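Local coordinates for protein GDSL-esterase (Pseudoalteromonas sp., PDB 3HP4) that hydrolyses esters as a GDSL-family serine esterase of a psychrotrophic bacterium, and possibly acts as a lysophospholipase, at residues V96-E110 with F129-F143. Numbering follows the deposited sequence. Where two conformers were deposited one is given.
Sequences VKKSQAANAMTALME and FTQISEDTNAHLMNF
H139 N gives its hydrogen to T106 O at 3.0 Å. This is the first of four backbone bonds that join strands 105-109 and 139-141 in parallel. L108 uses both its polar backbone atoms: its N donates to H139 O and its O accepts from M141 N. E110 N then donates to M141 O.

The helices before these strands are tied by Q100 and T136. Q100 NE2 reaches T136 O at 2.9 Å. The bond is close to straight (168°), and the acceptor lies near the plane of the Q100 amide. T136 OG1 sits between its own backbone N and carbonyl carbon (chi1 61°). There it donates to I132 O at 2.8 Å and accepts from A138 N at 3.1 Å; the second bond is an ST turn at the helix end. V96 CG1 packs against T136 CB and OG1. With an alanine here in place of T136, A138 N would probably lose this acceptor and I132 O the hydroxyl that donates to it, and the packing on V96 would thin. S133 OG donates to A138 O at 2.7 Å. One water links K97 NZ to D135 O.

Under helix 129-136, L108 CD2 meets I132 CG2 at 3.6 Å, while L108 CG lies at the edge of the F129 ring. On the other sheet face, M109 SD comes to the edge of the F143 ring, a Met-aromatic contact. Beyond the strands, a second water donates to N142 OD1 and accepts from F143 N.

Strand 105-109 also bonds to strand 69-73 on its other side, and 139-141 is the outermost strand here. Strand 105-109, helix 119-136 and strand 139-141 form a beta-alpha-beta unit of the five-stranded parallel sheet, in the alpha/beta/alpha fold of SGNH hydrolases.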
# COMPACT_ATOMS: atom_id res chain seq x y z
N VAL A 96 11.23 4.15 2.74
CA VAL A 96 11.12 3.83 4.16
C VAL A 96 12.06 4.69 4.97
O VAL A 96 11.65 5.26 6.00
CB VAL A 96 11.44 2.34 4.37
CG1 VAL A 96 11.52 2.05 5.83
CG2 VAL A 96 10.34 1.46 3.70
N LYS A 97 13.31 4.85 4.55
CA LYS A 97 14.26 5.61 5.34
C LYS A 97 13.90 7.07 5.39
O LYS A 97 14.07 7.71 6.44
CB LYS A 97 15.69 5.41 4.87
CG LYS A 97 16.13 3.99 5.16
CD LYS A 97 17.58 3.76 4.92
CE LYS A 97 18.04 2.42 5.54
NZ LYS A 97 19.54 2.32 5.43
N LYS A 98 13.36 7.65 4.32
CA LYS A 98 12.92 9.06 4.37
C LYS A 98 11.76 9.21 5.37
O LYS A 98 11.73 10.15 6.18
CB LYS A 98 12.42 9.50 3.00
CG LYS A 98 13.44 9.87 2.00
CD LYS A 98 12.70 10.31 0.70
CE LYS A 98 13.67 10.65 -0.43
NZ LYS A 98 14.42 11.90 -0.19
N SER A 99 10.83 8.28 5.36
CA SER A 99 9.73 8.34 6.31
C SER A 99 10.21 8.23 7.75
O SER A 99 9.78 9.01 8.63
CB SER A 99 8.69 7.26 6.00
OG SER A 99 8.19 7.34 4.68
N GLN A 100 11.11 7.29 8.02
CA GLN A 100 11.64 7.11 9.36
C GLN A 100 12.44 8.33 9.81
O GLN A 100 12.37 8.73 10.98
CB GLN A 100 12.49 5.83 9.41
CG GLN A 100 11.64 4.58 9.22
CD GLN A 100 12.47 3.32 9.14
OE1 GLN A 100 13.63 3.36 8.68
NE2 GLN A 100 11.91 2.19 9.55
N ALA A 101 13.21 8.94 8.89
CA ALA A 101 13.98 10.13 9.23
C ALA A 101 13.07 11.27 9.57
O ALA A 101 13.47 12.16 10.33
CB ALA A 101 14.89 10.51 8.08
N ALA A 102 11.85 11.31 9.05
CA ALA A 102 10.83 12.31 9.42
C ALA A 102 10.02 11.84 10.60
O ALA A 102 8.91 12.39 10.85
CB ALA A 102 9.96 12.56 8.18
N ASN A 103 10.52 10.89 11.37
CA ASN A 103 9.83 10.49 12.59
C ASN A 103 8.52 9.76 12.41
O ASN A 103 7.68 9.79 13.29
CB ASN A 103 9.71 11.71 13.53
CG ASN A 103 11.06 12.14 14.01
OD1 ASN A 103 11.79 11.35 14.60
ND2 ASN A 103 11.44 13.33 13.64
N ALA A 104 8.34 9.15 11.24
CA ALA A 104 7.12 8.40 10.98
C ALA A 104 7.38 6.91 11.14
O ALA A 104 8.33 6.33 10.52
CB ALA A 104 6.58 8.67 9.63
N MET A 105 6.57 6.22 11.91
CA MET A 105 6.55 4.76 11.95
C MET A 105 6.10 4.26 10.57
O MET A 105 5.05 4.74 10.06
CB MET A 105 5.51 4.40 12.98
CG MET A 105 5.60 2.98 13.44
SD MET A 105 7.15 2.56 14.31
CE MET A 105 6.65 2.94 15.98
N THR A 106 6.81 3.31 9.99
CA THR A 106 6.58 2.98 8.59
C THR A 106 6.20 1.53 8.43
O THR A 106 6.85 0.63 9.03
CB THR A 106 7.85 3.30 7.78
OG1 THR A 106 8.13 4.71 7.99
CG2 THR A 106 7.63 3.13 6.31
N ALA A 107 5.20 1.27 7.60
CA ALA A 107 4.79 -0.09 7.20
C ALA A 107 4.91 -0.20 5.73
O ALA A 107 4.75 0.78 4.97
CB ALA A 107 3.33 -0.35 7.65
N LEU A 108 5.18 -1.43 5.28
CA LEU A 108 5.33 -1.79 3.89
C LEU A 108 4.43 -2.97 3.59
O LEU A 108 4.59 -4.01 4.23
CB LEU A 108 6.83 -2.21 3.73
CG LEU A 108 7.28 -2.59 2.37
CD1 LEU A 108 7.16 -1.44 1.33
CD2 LEU A 108 8.73 -3.11 2.40
N MET A 109 3.54 -2.84 2.63
CA MET A 109 2.70 -3.98 2.25
C MET A 109 3.45 -4.91 1.31
O MET A 109 4.04 -4.46 0.30
CB MET A 109 1.43 -3.48 1.58
CG MET A 109 0.42 -4.61 1.36
SD MET A 109 -1.19 -4.02 0.88
CE MET A 109 -1.69 -3.32 2.46
N GLU A 110 3.44 -6.19 1.60
CA GLU A 110 3.90 -7.27 0.71
C GLU A 110 3.06 -7.20 -0.58
O GLU A 110 1.82 -7.05 -0.46
CB GLU A 110 3.75 -8.64 1.44
CG GLU A 110 4.52 -9.72 0.74
CD GLU A 110 4.57 -10.91 1.58
OE1 GLU A 110 3.48 -11.22 2.22
OE2 GLU A 110 5.66 -11.46 1.66
N PHE A 129 10.18 -7.51 -0.43
CA PHE A 129 9.53 -6.75 0.64
C PHE A 129 9.99 -7.27 2.01
O PHE A 129 10.24 -6.45 2.91
CB PHE A 129 8.00 -6.81 0.51
CG PHE A 129 7.49 -6.21 -0.78
CD1 PHE A 129 7.33 -4.83 -0.91
CD2 PHE A 129 7.33 -6.98 -1.90
CE1 PHE A 129 6.95 -4.28 -2.11
CE2 PHE A 129 6.99 -6.41 -3.12
CZ PHE A 129 6.81 -5.06 -3.22
N THR A 130 10.15 -8.58 2.14
CA THR A 130 10.67 -9.14 3.41
C THR A 130 12.10 -8.62 3.62
O THR A 130 12.48 -8.24 4.74
CB THR A 130 10.70 -10.60 3.35
OG1 THR A 130 9.32 -11.03 3.14
CG2 THR A 130 11.20 -11.22 4.63
N GLN A 131 12.93 -8.61 2.60
CA GLN A 131 14.30 -8.11 2.74
C GLN A 131 14.37 -6.64 3.13
O GLN A 131 15.16 -6.26 4.01
CB GLN A 131 15.05 -8.35 1.42
CG GLN A 131 15.22 -9.85 1.11
CD GLN A 131 15.53 -10.09 -0.30
OE1 GLN A 131 16.36 -9.39 -0.86
NE2 GLN A 131 14.91 -11.12 -0.87
N ILE A 132 13.47 -5.81 2.59
CA ILE A 132 13.45 -4.39 2.98
C ILE A 132 13.04 -4.30 4.40
O ILE A 132 13.64 -3.48 5.17
CB ILE A 132 12.45 -3.64 2.09
CG1 ILE A 132 12.92 -3.62 0.65
CG2 ILE A 132 12.22 -2.22 2.60
CD1 ILE A 132 11.79 -3.37 -0.36
N SER A 133 12.06 -5.08 4.88
CA SER A 133 11.67 -5.03 6.26
C SER A 133 12.83 -5.44 7.18
O SER A 133 13.04 -4.81 8.23
CB SER A 133 10.49 -5.95 6.43
OG SER A 133 10.21 -5.99 7.78
N GLU A 134 13.61 -6.45 6.82
CA GLU A 134 14.76 -6.80 7.64
C GLU A 134 15.76 -5.66 7.70
O GLU A 134 16.35 -5.43 8.78
CB GLU A 134 15.50 -8.04 7.06
CG GLU A 134 14.69 -9.38 7.18
CD GLU A 134 15.40 -10.53 6.61
OE1 GLU A 134 15.15 -10.85 5.49
OE2 GLU A 134 16.06 -11.36 7.25
N ASP A 135 15.97 -4.99 6.58
CA ASP A 135 16.99 -3.90 6.44
C ASP A 135 16.59 -2.66 7.23
O ASP A 135 17.48 -1.94 7.70
CB ASP A 135 17.15 -3.54 4.95
CG ASP A 135 17.98 -4.57 4.17
OD1 ASP A 135 18.42 -5.56 4.74
OD2 ASP A 135 18.17 -4.41 2.94
N THR A 136 15.31 -2.39 7.36
CA THR A 136 14.84 -1.09 7.85
C THR A 136 14.01 -1.22 9.08
O THR A 136 13.65 -0.18 9.67
CB THR A 136 13.96 -0.41 6.83
OG1 THR A 136 12.78 -1.21 6.54
CG2 THR A 136 14.69 -0.16 5.51
N ASN A 137 13.52 -2.40 9.45
CA ASN A 137 12.54 -2.58 10.52
C ASN A 137 11.16 -2.05 10.16
O ASN A 137 10.33 -1.95 11.06
CB ASN A 137 12.96 -2.15 11.91
CG ASN A 137 12.28 -3.00 12.98
OD1 ASN A 137 11.97 -4.20 12.81
ND2 ASN A 137 11.98 -2.35 14.07
N ALA A 138 10.89 -1.73 8.92
CA ALA A 138 9.51 -1.40 8.55
C ALA A 138 8.63 -2.57 8.86
O ALA A 138 8.99 -3.75 8.63
CB ALA A 138 9.42 -1.11 7.07
N HIS A 139 7.42 -2.34 9.25
CA HIS A 139 6.40 -3.33 9.59
C HIS A 139 5.83 -3.94 8.30
O HIS A 139 5.26 -3.15 7.49
CB HIS A 139 5.26 -2.59 10.36
CG HIS A 139 4.22 -3.54 10.83
ND1 HIS A 139 2.97 -3.69 10.27
CD2 HIS A 139 4.29 -4.43 11.83
CE1 HIS A 139 2.34 -4.69 10.87
NE2 HIS A 139 3.11 -5.13 11.86
N LEU A 140 5.85 -5.22 8.10
CA LEU A 140 5.27 -5.80 6.88
C LEU A 140 3.79 -6.12 7.08
O LEU A 140 3.34 -6.61 8.11
CB LEU A 140 6.04 -7.06 6.43
CG LEU A 140 5.78 -7.55 5.02
CD1 LEU A 140 6.42 -6.65 3.98
CD2 LEU A 140 6.28 -9.01 4.82
N MET A 141 3.01 -5.77 6.07
CA MET A 141 1.58 -5.98 6.05
C MET A 141 1.20 -7.02 5.01
O MET A 141 1.76 -7.02 3.89
CB MET A 141 0.94 -4.66 5.68
CG MET A 141 0.93 -3.72 6.81
SD MET A 141 -0.50 -2.55 6.60
CE MET A 141 -0.31 -1.75 8.22
N ASN A 142 0.23 -7.86 5.29
CA ASN A 142 -0.31 -8.81 4.32
C ASN A 142 -0.94 -8.09 3.10
O ASN A 142 -1.55 -7.04 3.27
CB ASN A 142 -1.41 -9.68 5.00
CG ASN A 142 -1.75 -10.90 4.22
OD1 ASN A 142 -0.96 -11.67 3.85
ND2 ASN A 142 -3.08 -11.04 3.99
N PHE A 143 -0.76 -8.67 1.93
CA PHE A 143 -1.36 -8.05 0.68
C PHE A 143 -2.87 -8.25 0.71
O PHE A 143 -3.35 -9.38 0.67
CB PHE A 143 -0.76 -8.75 -0.49
CG PHE A 143 -1.05 -8.11 -1.86
CD1 PHE A 143 -1.20 -6.75 -1.97
CD2 PHE A 143 -1.10 -8.89 -2.99
CE1 PHE A 143 -1.42 -6.17 -3.24
CE2 PHE A 143 -1.30 -8.27 -4.25
CZ PHE A 143 -1.45 -6.93 -4.32
O HOH W 1 19.64 -0.12 6.73
O HOH W 2 0.97 -10.97 2.04